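Local coordinates for gamma-glutamyltransferase 1 Threonine peptidase. MEROPS family T03 (Pseudomonas nitroreducens, PDB 7D9E), which probably transfers the gamma-glutamyl group of donors such as glutathione or glutamine to amines or water, and can serve theanine synthesis, at residues Ala56-Ala61 and Leu144-Leu149; Met80-Asp85 and Gln139-Leu144; Tyr89-Arg94 and Trp135-Arg140. All blocks are in the same frame, centred on the assembly; numbering follows the deposited sequence.

Contact 1. Residues Ala56-Ala61 and Leu144-Leu149; sequences AAVATA and LKWSEL
CG1 of Val58 (chi1 172°) and CG of Trp146 (chi1 171°) both lie anti to their backbone N, which directs that methyl and the indole into the seam between helices 53-67 and 146-159. CG1 of Val58 comes within 3.9 Å of CZ3 of the Trp146 indole. The same methyl lies 4.0 Å from CD1 of Leu149, whose side chain crosses that of Val58 at about a right angle.

The next residue, Ala59, supplies the close approach of the two backbones. Its CB lies 3.4 Å from the carbonyl O of Leu149, and its CA points a hydrogen at the same oxygen in a CA-H...O contact (137° at the hydrogen). A water bridges the pair, donating to Leu149 O at 2.6 Å and to Ala59 O at 3.0 Å.

NE1 of Trp146 donates to Ile209 O, and the indole meets Trp135 edge to face. Helix 37-48 packs against Ala59 through Val42 and Ile46. The seam is therefore essentially apolar between side chains, its small alanine letting the helices come close, while the bridging water gives each of two main-chain carbonyls a hydrogen bond, Ala59 O also accepting from Thr63 OG1.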
loop_
_atom_site.group_PDB
_atom_site.type_symbol
_atom_site.label_atom_id
_atom_site.label_comp_id
_atom_site.label_asym_id
_atom_site.label_seq_id
_atom_site.Cartn_x
_atom_site.Cartn_y
_atom_site.Cartn_z
ATOM N N ALA A 56 2.472 -5.709 -18.503
ATOM C CA ALA A 56 3.712 -5.420 -17.807
ATOM C C ALA A 56 3.512 -5.486 -16.302
ATOM O O ALA A 56 4.386 -5.970 -15.570
ATOM C CB ALA A 56 4.221 -4.045 -18.221
ATOM N N ALA A 57 2.357 -5.022 -15.824
ATOM C CA ALA A 57 2.077 -5.063 -14.392
ATOM C C ALA A 57 1.977 -6.490 -13.872
ATOM O O ALA A 57 2.466 -6.790 -12.776
ATOM C CB ALA A 57 0.803 -4.281 -14.088
ATOM N N VAL A 58 1.361 -7.386 -14.637
ATOM C CA VAL A 58 1.282 -8.787 -14.235
ATOM C C VAL A 58 2.677 -9.383 -14.113
ATOM O O VAL A 58 3.029 -9.995 -13.097
ATOM C CB VAL A 58 0.411 -9.575 -15.224
ATOM C CG1 VAL A 58 0.489 -11.055 -14.913
ATOM C CG2 VAL A 58 -1.010 -9.055 -15.159
ATOM N N ALA A 59 3.497 -9.206 -15.147
ATOM C CA ALA A 59 4.841 -9.770 -15.102
ATOM C C ALA A 59 5.628 -9.180 -13.938
ATOM O O ALA A 59 6.359 -9.898 -13.246
ATOM C CB ALA A 59 5.540 -9.543 -16.441
ATOM N N THR A 60 5.465 -7.873 -13.692
ATOM C CA THR A 60 6.208 -7.203 -12.624
ATOM C C THR A 60 5.766 -7.686 -11.246
ATOM O O THR A 60 6.601 -7.959 -10.371
ATOM C CB THR A 60 6.004 -5.694 -12.766
ATOM O OG1 THR A 60 6.532 -5.255 -14.024
ATOM C CG2 THR A 60 6.702 -4.941 -11.627
ATOM N N ALA A 61 4.457 -7.826 -11.043
ATOM C CA ALA A 61 3.953 -8.267 -9.749
ATOM C C ALA A 61 4.426 -9.672 -9.418
ATOM O O ALA A 61 4.776 -9.958 -8.270
ATOM C CB ALA A 61 2.431 -8.201 -9.732
ATOM N N LEU A 144 -0.956 -9.965 -23.970
ATOM C CA LEU A 144 -0.014 -11.066 -24.125
ATOM C C LEU A 144 -0.485 -12.292 -23.349
ATOM O O LEU A 144 -1.324 -12.211 -22.449
ATOM C CB LEU A 144 1.367 -10.640 -23.623
ATOM C CG LEU A 144 2.025 -9.468 -24.354
ATOM C CD1 LEU A 144 3.404 -9.199 -23.750
ATOM C CD2 LEU A 144 2.149 -9.713 -25.844
ATOM N N LYS A 145 0.095 -13.442 -23.687
ATOM C CA LYS A 145 -0.333 -14.693 -23.076
ATOM C C LYS A 145 0.079 -14.769 -21.611
ATOM O O LYS A 145 1.230 -14.503 -21.260
ATOM C CB LYS A 145 0.261 -15.878 -23.830
ATOM C CG LYS A 145 -0.225 -17.224 -23.323
ATOM N N TRP A 146 -0.869 -15.168 -20.760
ATOM C CA TRP A 146 -0.618 -15.249 -19.323
ATOM C C TRP A 146 0.622 -16.075 -19.004
ATOM O O TRP A 146 1.484 -15.645 -18.234
ATOM C CB TRP A 146 -1.850 -15.852 -18.651
ATOM C CG TRP A 146 -1.717 -16.224 -17.207
ATOM C CD1 TRP A 146 -1.406 -17.457 -16.716
ATOM C CD2 TRP A 146 -1.955 -15.388 -16.066
ATOM N NE1 TRP A 146 -1.413 -17.438 -15.350
ATOM C CE2 TRP A 146 -1.744 -16.178 -14.922
ATOM C CE3 TRP A 146 -2.319 -14.052 -15.901
ATOM C CZ2 TRP A 146 -1.896 -15.680 -13.634
ATOM C CZ3 TRP A 146 -2.469 -13.552 -14.624
ATOM C CH2 TRP A 146 -2.250 -14.364 -13.501
ATOM N N SER A 147 0.731 -17.271 -19.582
ATOM C CA SER A 147 1.834 -18.149 -19.203
ATOM C C SER A 147 3.186 -17.501 -19.480
ATOM O O SER A 147 4.133 -17.678 -18.709
ATOM C CB SER A 147 1.715 -19.484 -19.936
ATOM O OG SER A 147 1.787 -19.286 -21.336
ATOM N N GLU A 148 3.292 -16.733 -20.570
ATOM C CA GLU A 148 4.555 -16.087 -20.905
ATOM C C GLU A 148 4.893 -14.970 -19.920
ATOM O O GLU A 148 6.075 -14.711 -19.653
ATOM C CB GLU A 148 4.481 -15.524 -22.328
ATOM C CG GLU A 148 4.310 -16.580 -23.421
ATOM C CD GLU A 148 5.256 -17.755 -23.278
ATOM N N LEU A 149 3.881 -14.318 -19.349
ATOM C CA LEU A 149 4.130 -13.245 -18.392
ATOM C C LEU A 149 4.700 -13.758 -17.077
ATOM O O LEU A 149 5.265 -12.969 -16.308
ATOM C CB LEU A 149 2.817 -12.516 -18.125
ATOM C CG LEU A 149 2.238 -11.778 -19.338
ATOM C CD1 LEU A 149 0.908 -11.171 -18.923
ATOM C CD2 LEU A 149 3.178 -10.715 -19.874
HETATM O O HOH W 1 6.982 -12.655 -14.324
#

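Contact 2. Residues Met80-Asp85 and Gln139-Leu144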
loop_
_atom_site.group_PDB
_atom_site.type_symbol
_atom_site.label_atom_id
_atom_site.label_comp_id
_atom_site.label_asym_id
_atom_site.label_seq_id
_atom_site.Cartn_x
_atom_site.Cartn_y
_atom_site.Cartn_z
ATOM N N MET A 80 -5.212 -2.274 -7.259
ATOM C CA MET A 80 -4.690 -1.764 -8.532
ATOM C C MET A 80 -5.613 -0.673 -9.034
ATOM O O MET A 80 -6.822 -0.887 -9.163
ATOM C CB MET A 80 -4.525 -2.905 -9.526
ATOM C CG MET A 80 -3.690 -2.605 -10.773
ATOM S SD MET A 80 -3.911 -3.826 -12.070
ATOM C CE MET A 80 -3.125 -5.233 -11.338
ATOM N N THR A 81 -5.052 0.502 -9.291
ATOM C CA THR A 81 -5.769 1.571 -9.968
ATOM C C THR A 81 -5.276 1.617 -11.402
ATOM O O THR A 81 -4.072 1.540 -11.647
ATOM C CB THR A 81 -5.521 2.902 -9.256
ATOM O OG1 THR A 81 -5.965 2.761 -7.891
ATOM C CG2 THR A 81 -6.286 4.040 -9.914
ATOM N N LEU A 82 -6.207 1.710 -12.343
ATOM C CA LEU A 82 -5.874 1.630 -13.750
ATOM C C LEU A 82 -6.517 2.774 -14.515
ATOM O O LEU A 82 -7.588 3.270 -14.160
ATOM C CB LEU A 82 -6.391 0.317 -14.382
ATOM C CG LEU A 82 -5.967 -1.016 -13.771
ATOM C CD1 LEU A 82 -6.901 -1.473 -12.688
ATOM C CD2 LEU A 82 -5.874 -2.082 -14.867
ATOM N N TYR A 83 -5.849 3.184 -15.589
ATOM C CA TYR A 83 -6.425 4.094 -16.569
ATOM C C TYR A 83 -6.155 3.440 -17.916
ATOM O O TYR A 83 -5.012 3.414 -18.372
ATOM C CB TYR A 83 -5.798 5.479 -16.458
ATOM C CG TYR A 83 -6.633 6.592 -17.010
ATOM C CD1 TYR A 83 -7.782 7.004 -16.351
ATOM C CD2 TYR A 83 -6.249 7.276 -18.156
ATOM C CE1 TYR A 83 -8.546 8.037 -16.844
ATOM C CE2 TYR A 83 -7.004 8.317 -18.655
ATOM C CZ TYR A 83 -8.142 8.710 -17.991
ATOM O OH TYR A 83 -8.881 9.752 -18.493
ATOM N N VAL A 84 -7.194 2.887 -18.531
ATOM C CA VAL A 84 -7.060 2.109 -19.755
ATOM C C VAL A 84 -7.992 2.685 -20.802
ATOM O O VAL A 84 -9.188 2.839 -20.549
ATOM C CB VAL A 84 -7.385 0.618 -19.527
ATOM C CG1 VAL A 84 -7.279 -0.146 -20.846
ATOM C CG2 VAL A 84 -6.457 0.041 -18.479
ATOM N N ASP A 85 -7.441 3.024 -21.964
ATOM C CA ASP A 85 -8.225 3.626 -23.038
ATOM C C ASP A 85 -9.030 4.812 -22.522
ATOM O O ASP A 85 -10.176 5.043 -22.914
ATOM C CB ASP A 85 -9.115 2.576 -23.696
ATOM C CG ASP A 85 -8.328 1.621 -24.572
ATOM O OD1 ASP A 85 -7.178 1.957 -24.937
ATOM O OD2 ASP A 85 -8.866 0.545 -24.903
ATOM N N GLN A 139 -7.242 -10.824 -17.461
ATOM C CA GLN A 139 -8.380 -11.297 -18.240
ATOM C C GLN A 139 -9.110 -10.136 -18.890
ATOM O O GLN A 139 -9.624 -10.252 -20.009
ATOM C CB GLN A 139 -9.340 -12.029 -17.309
ATOM C CG GLN A 139 -8.946 -13.435 -17.013
ATOM C CD GLN A 139 -9.279 -14.351 -18.158
ATOM O OE1 GLN A 139 -8.393 -14.861 -18.844
ATOM N NE2 GLN A 139 -10.568 -14.521 -18.412
ATOM N N ARG A 140 -9.170 -9.003 -18.202
ATOM C CA ARG A 140 -9.970 -7.902 -18.725
ATOM C C ARG A 140 -9.204 -7.030 -19.714
ATOM O O ARG A 140 -9.789 -6.556 -20.695
ATOM C CB ARG A 140 -10.501 -7.049 -17.571
ATOM C CG ARG A 140 -11.413 -5.918 -18.013
ATOM C CD ARG A 140 -12.136 -5.313 -16.814
ATOM N NE ARG A 140 -13.299 -4.527 -17.217
ATOM C CZ ARG A 140 -14.067 -3.853 -16.368
ATOM N NH1 ARG A 140 -13.797 -3.870 -15.062
ATOM N NH2 ARG A 140 -15.096 -3.168 -16.819
ATOM N N PHE A 141 -7.901 -6.835 -19.505
ATOM C CA PHE A 141 -7.161 -5.838 -20.260
ATOM C C PHE A 141 -5.901 -6.356 -20.941
ATOM O O PHE A 141 -5.354 -5.645 -21.787
ATOM C CB PHE A 141 -6.760 -4.690 -19.326
ATOM C CG PHE A 141 -7.918 -3.967 -18.714
ATOM C CD1 PHE A 141 -8.811 -3.272 -19.509
ATOM C CD2 PHE A 141 -8.115 -3.973 -17.345
ATOM C CE1 PHE A 141 -9.883 -2.586 -18.948
ATOM C CE2 PHE A 141 -9.181 -3.298 -16.779
ATOM C CZ PHE A 141 -10.061 -2.587 -17.579
ATOM N N GLY A 142 -5.422 -7.553 -20.611
ATOM C CA GLY A 142 -4.142 -7.993 -21.132
ATOM C C GLY A 142 -4.161 -8.288 -22.621
ATOM O O GLY A 142 -5.197 -8.584 -23.219
ATOM N N LYS A 143 -2.979 -8.178 -23.226
ATOM C CA LYS A 143 -2.761 -8.452 -24.640
ATOM C C LYS A 143 -1.868 -9.656 -24.885
ATOM O O LYS A 143 -2.013 -10.317 -25.909
ATOM C CB LYS A 143 -2.124 -7.230 -25.318
ATOM C CG LYS A 143 -1.722 -7.443 -26.759
ATOM N N LEU A 144 -0.956 -9.965 -23.970
ATOM C CA LEU A 144 -0.014 -11.066 -24.125
ATOM C C LEU A 144 -0.485 -12.292 -23.349
ATOM O O LEU A 144 -1.324 -12.211 -22.449
ATOM C CB LEU A 144 1.367 -10.640 -23.623
ATOM C CG LEU A 144 2.025 -9.468 -24.354
ATOM C CD1 LEU A 144 3.404 -9.199 -23.750
ATOM C CD2 LEU A 144 2.149 -9.713 -25.844
#
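Phe141, which packs on Leu82 and Val84, sits just before a turn tied down by OD1 of Asp55, an oxygen that accepts from the backbone N atoms of both Lys143 and Leu144. The carbonyl of Phe141 itself is bonded by ND2 of Asn52, so that residues in the first turn of helix 53-67 (Asp55) and just before it (Asn52) hold the chain where helix 130-141 ends and Gly142 leaves helical geometry.

The contact across the segments is apolar and centres on the Phe141 ring. With CG beside its backbone N (chi1 -62°), the phenyl group reaches toward the strand. Val84 lies over one face: its CG2 stands 4.2 Å from the centroid of the Phe141 ring and only 10° off the normal, a CH-pi contact, while CG1 of Val84 comes within 3.7 Å of CD1 of Phe141. Leu82 approaches obliquely at the other flank of the ring, its CD2 lying 3.8 Å from CD2 of Phe141. The opposite face is covered from within the helix by CG of Arg140, 3.5 Å above the plane, which leaves the ring clasped between a valine methyl and an arginine methylene.

Val54 of helix 53-67 touches both Leu82 and Phe141. This helix-on-sheet packing is what joins a helical layer to a sheet in the alpha-beta-beta-alpha sandwich of the Ntn-hydrolases, and here the sheet runs on into the other chain, with which Met80 to Tyr83 pair antiparallel.

Contact 3. Residues Tyr89-Arg94 and Trp135-Arg140; sequences YFLDYR and WEAHQR. With DON (6-diazenyl-5-oxo-L-norleucine), chain D.
Leu91 points from strand 89-93 at Ala137 of helix 135-140, joining sheet to helix in the layered Ntn-hydrolase sandwich. The two elements run roughly antiparallel, with 148° between their directions and a closest approach of 9.9 Å between their axes. CG of Leu91 lies anti to the backbone N (chi1 180°), which carries CD2 to the helix surface, 3.9 Å from CB of Ala137 and 3.8 Å from its N. CB of Glu136 touches the same methyl at 4.2 Å, while the carboxylate end of that residue leads away.

Two residues back along the strand, at Tyr89, the extended chain of Arg140 brings its guanidinium beside the ring. CE2 of Tyr89 lies over one guanidinium face, 3.6 Å from NH2 of Arg140, yet the two planes are inclined by 64°, so the groups do not stack flat. Trp249 on the adjoining strand makes a cation-pi contact with Arg140 and also packs on Tyr89 and Leu91.

Farther along, the chain leads to the ligand site. OD1 of Asp92 accepts from N of Arg94 at 2.9 Å, an Asx turn, and the Asp92 carboxylate is further paired with Arg250 and with Arg69 of the other chain. Arg94 forms salt bridges to Asp43 and Glu40 of the other chain, two acids that also hydrogen-bond the bound DON. NH1 and NH2 of Arg94 both make weak, bent bonds to atom O of DON, NH1 at 3.0 Å.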
loop_
_atom_site.group_PDB
_atom_site.type_symbol
_atom_site.label_atom_id
_atom_site.label_comp_id
_atom_site.label_asym_id
_atom_site.label_seq_id
_atom_site.Cartn_x
_atom_site.Cartn_y
_atom_site.Cartn_z
ATOM N N TYR A 89 -10.324 2.637 -13.647
ATOM C CA TYR A 89 -10.788 1.403 -13.052
ATOM C C TYR A 89 -10.071 1.166 -11.736
ATOM O O TYR A 89 -8.982 1.686 -11.511
ATOM C CB TYR A 89 -10.500 0.185 -13.942
ATOM C CG TYR A 89 -11.131 0.227 -15.291
ATOM C CD1 TYR A 89 -10.481 0.790 -16.387
ATOM C CD2 TYR A 89 -12.385 -0.333 -15.499
ATOM C CE1 TYR A 89 -11.064 0.813 -17.627
ATOM C CE2 TYR A 89 -12.974 -0.304 -16.738
ATOM C CZ TYR A 89 -12.311 0.262 -17.802
ATOM O OH TYR A 89 -12.919 0.275 -19.040
ATOM N N PHE A 90 -10.691 0.360 -10.874
ATOM C CA PHE A 90 -10.087 -0.011 -9.615
ATOM C C PHE A 90 -10.378 -1.476 -9.323
ATOM O O PHE A 90 -11.536 -1.908 -9.379
ATOM C CB PHE A 90 -10.595 0.844 -8.456
ATOM C CG PHE A 90 -9.913 0.528 -7.152
ATOM C CD1 PHE A 90 -8.673 1.059 -6.856
ATOM C CD2 PHE A 90 -10.500 -0.308 -6.236
ATOM C CE1 PHE A 90 -8.037 0.774 -5.665
ATOM C CE2 PHE A 90 -9.863 -0.604 -5.042
ATOM C CZ PHE A 90 -8.647 -0.090 -4.755
ATOM N N LEU A 91 -9.339 -2.225 -8.976
ATOM C CA LEU A 91 -9.455 -3.642 -8.670
ATOM C C LEU A 91 -9.003 -3.888 -7.237
ATOM O O LEU A 91 -7.850 -3.620 -6.875
ATOM C CB LEU A 91 -8.659 -4.494 -9.660
ATOM C CG LEU A 91 -8.710 -6.008 -9.423
ATOM C CD1 LEU A 91 -10.136 -6.497 -9.571
ATOM C CD2 LEU A 91 -7.800 -6.735 -10.399
ATOM N N ASP A 92 -9.911 -4.453 -6.440
ATOM C CA ASP A 92 -9.678 -4.729 -5.031
ATOM C C ASP A 92 -9.383 -6.215 -4.906
ATOM O O ASP A 92 -10.266 -7.047 -5.136
ATOM C CB ASP A 92 -10.932 -4.296 -4.277
ATOM C CG ASP A 92 -10.983 -4.781 -2.827
ATOM O OD1 ASP A 92 -10.177 -5.630 -2.398
ATOM O OD2 ASP A 92 -11.859 -4.255 -2.097
ATOM N N TYR A 93 -8.123 -6.544 -4.601
ATOM C CA TYR A 93 -7.713 -7.921 -4.327
ATOM C C TYR A 93 -7.122 -8.003 -2.917
ATOM O O TYR A 93 -6.153 -8.713 -2.636
ATOM C CB TYR A 93 -6.850 -8.499 -5.455
ATOM C CG TYR A 93 -5.558 -7.795 -5.748
ATOM C CD1 TYR A 93 -5.483 -6.779 -6.682
ATOM C CD2 TYR A 93 -4.394 -8.192 -5.136
ATOM C CE1 TYR A 93 -4.277 -6.145 -6.934
ATOM C CE2 TYR A 93 -3.189 -7.588 -5.408
ATOM C CZ TYR A 93 -3.138 -6.580 -6.323
ATOM O OH TYR A 93 -1.928 -5.944 -6.590
ATOM N N ARG A 94 -7.774 -7.287 -2.007
ATOM C CA ARG A 94 -7.453 -7.309 -0.594
ATOM C C ARG A 94 -7.868 -8.639 0.021
ATOM O O ARG A 94 -8.862 -9.251 -0.379
ATOM C CB ARG A 94 -8.241 -6.168 0.068
ATOM C CG ARG A 94 -8.077 -5.937 1.568
ATOM C CD ARG A 94 -6.721 -5.525 1.962
ATOM N NE ARG A 94 -6.731 -4.779 3.237
ATOM C CZ ARG A 94 -5.625 -4.368 3.837
ATOM N NH1 ARG A 94 -4.470 -4.625 3.276
ATOM N NH2 ARG A 94 -5.676 -3.727 5.000
ATOM N N TRP A 135 -4.918 -12.159 -12.123
ATOM C CA TRP A 135 -5.699 -12.857 -13.134
ATOM C C TRP A 135 -6.848 -12.003 -13.660
ATOM O O TRP A 135 -7.040 -11.873 -14.876
ATOM C CB TRP A 135 -6.268 -14.138 -12.531
ATOM C CG TRP A 135 -7.137 -14.878 -13.504
ATOM C CD1 TRP A 135 -8.496 -14.941 -13.502
ATOM C CD2 TRP A 135 -6.697 -15.643 -14.632
ATOM N NE1 TRP A 135 -8.935 -15.703 -14.559
ATOM C CE2 TRP A 135 -7.848 -16.143 -15.270
ATOM C CE3 TRP A 135 -5.439 -15.954 -15.161
ATOM C CZ2 TRP A 135 -7.782 -16.945 -16.400
ATOM C CZ3 TRP A 135 -5.380 -16.753 -16.292
ATOM C CH2 TRP A 135 -6.546 -17.234 -16.900
ATOM N N GLU A 136 -7.648 -11.440 -12.752
ATOM C CA GLU A 136 -8.788 -10.638 -13.178
ATOM C C GLU A 136 -8.347 -9.440 -14.012
ATOM O O GLU A 136 -8.981 -9.124 -15.023
ATOM C CB GLU A 136 -9.609 -10.181 -11.970
ATOM C CG GLU A 136 -10.397 -11.292 -11.274
ATOM C CD GLU A 136 -11.392 -12.012 -12.173
ATOM O OE1 GLU A 136 -11.645 -11.548 -13.308
ATOM O OE2 GLU A 136 -11.913 -13.061 -11.741
ATOM N N ALA A 137 -7.266 -8.764 -13.614
ATOM C CA ALA A 137 -6.794 -7.628 -14.394
ATOM C C ALA A 137 -6.357 -8.071 -15.783
ATOM O O ALA A 137 -6.700 -7.442 -16.787
ATOM C CB ALA A 137 -5.637 -6.936 -13.669
ATOM N N HIS A 138 -5.591 -9.161 -15.859
ATOM C CA HIS A 138 -5.126 -9.640 -17.153
ATOM C C HIS A 138 -6.276 -10.115 -18.041
ATOM O O HIS A 138 -6.297 -9.847 -19.253
ATOM C CB HIS A 138 -4.110 -10.760 -16.968
ATOM C CG HIS A 138 -3.471 -11.174 -18.254
ATOM N ND1 HIS A 138 -3.811 -12.326 -18.924
ATOM C CD2 HIS A 138 -2.548 -10.548 -19.021
ATOM C CE1 HIS A 138 -3.107 -12.404 -20.040
ATOM N NE2 HIS A 138 -2.329 -11.341 -20.116
ATOM N N GLN A 139 -7.242 -10.824 -17.461
ATOM C CA GLN A 139 -8.380 -11.297 -18.240
ATOM C C GLN A 139 -9.110 -10.136 -18.890
ATOM O O GLN A 139 -9.624 -10.252 -20.009
ATOM C CB GLN A 139 -9.340 -12.029 -17.309
ATOM C CG GLN A 139 -8.946 -13.435 -17.013
ATOM C CD GLN A 139 -9.279 -14.351 -18.158
ATOM O OE1 GLN A 139 -8.393 -14.861 -18.844
ATOM N NE2 GLN A 139 -10.568 -14.521 -18.412
ATOM N N ARG A 140 -9.170 -9.003 -18.202
ATOM C CA ARG A 140 -9.970 -7.902 -18.725
ATOM C C ARG A 140 -9.204 -7.030 -19.714
ATOM O O ARG A 140 -9.789 -6.556 -20.695
ATOM C CB ARG A 140 -10.501 -7.049 -17.571
ATOM C CG ARG A 140 -11.413 -5.918 -18.013
ATOM C CD ARG A 140 -12.136 -5.313 -16.814
ATOM N NE ARG A 140 -13.299 -4.527 -17.217
ATOM C CZ ARG A 140 -14.067 -3.853 -16.368
ATOM N NH1 ARG A 140 -13.797 -3.870 -15.062
ATOM N NH2 ARG A 140 -15.096 -3.168 -16.819
HETATM O O DON D . -2.957 -2.183 4.084
HETATM C C DON D . -2.292 -1.341 4.895
HETATM O OXT DON D . -2.671 -0.178 4.988
HETATM C CA DON D . -1.054 -1.987 5.487
HETATM N N DON D . -1.277 -3.383 5.790
HETATM C CB DON D . 0.035 -1.626 4.454
HETATM C C1E DON D . 1.333 -2.321 4.734
HETATM C C1D DON D . 2.385 -1.699 3.855
HETATM O O1J DON D . 2.119 -0.807 3.033
#

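Overall arrangement
Contacts 2 and 3 tie the same helix, 130-141, to neighbouring strands of one sheet, and the strands are themselves probably bonded through Leu82 O to Tyr89 N and Met80 O to Leu91 N. Contact 1 joins two helices instead. Along the chain both of the others are nested within the loop it closes, and His138, next to Trp146 and Leu149, links it to contact 3. Contact 1 is buried, apolar and water-bridged; contact 2 is likewise buried but built round an aromatic face. Contact 3 grades from a buried leucine to an exposed arginine, and it alone continues into the ligand site.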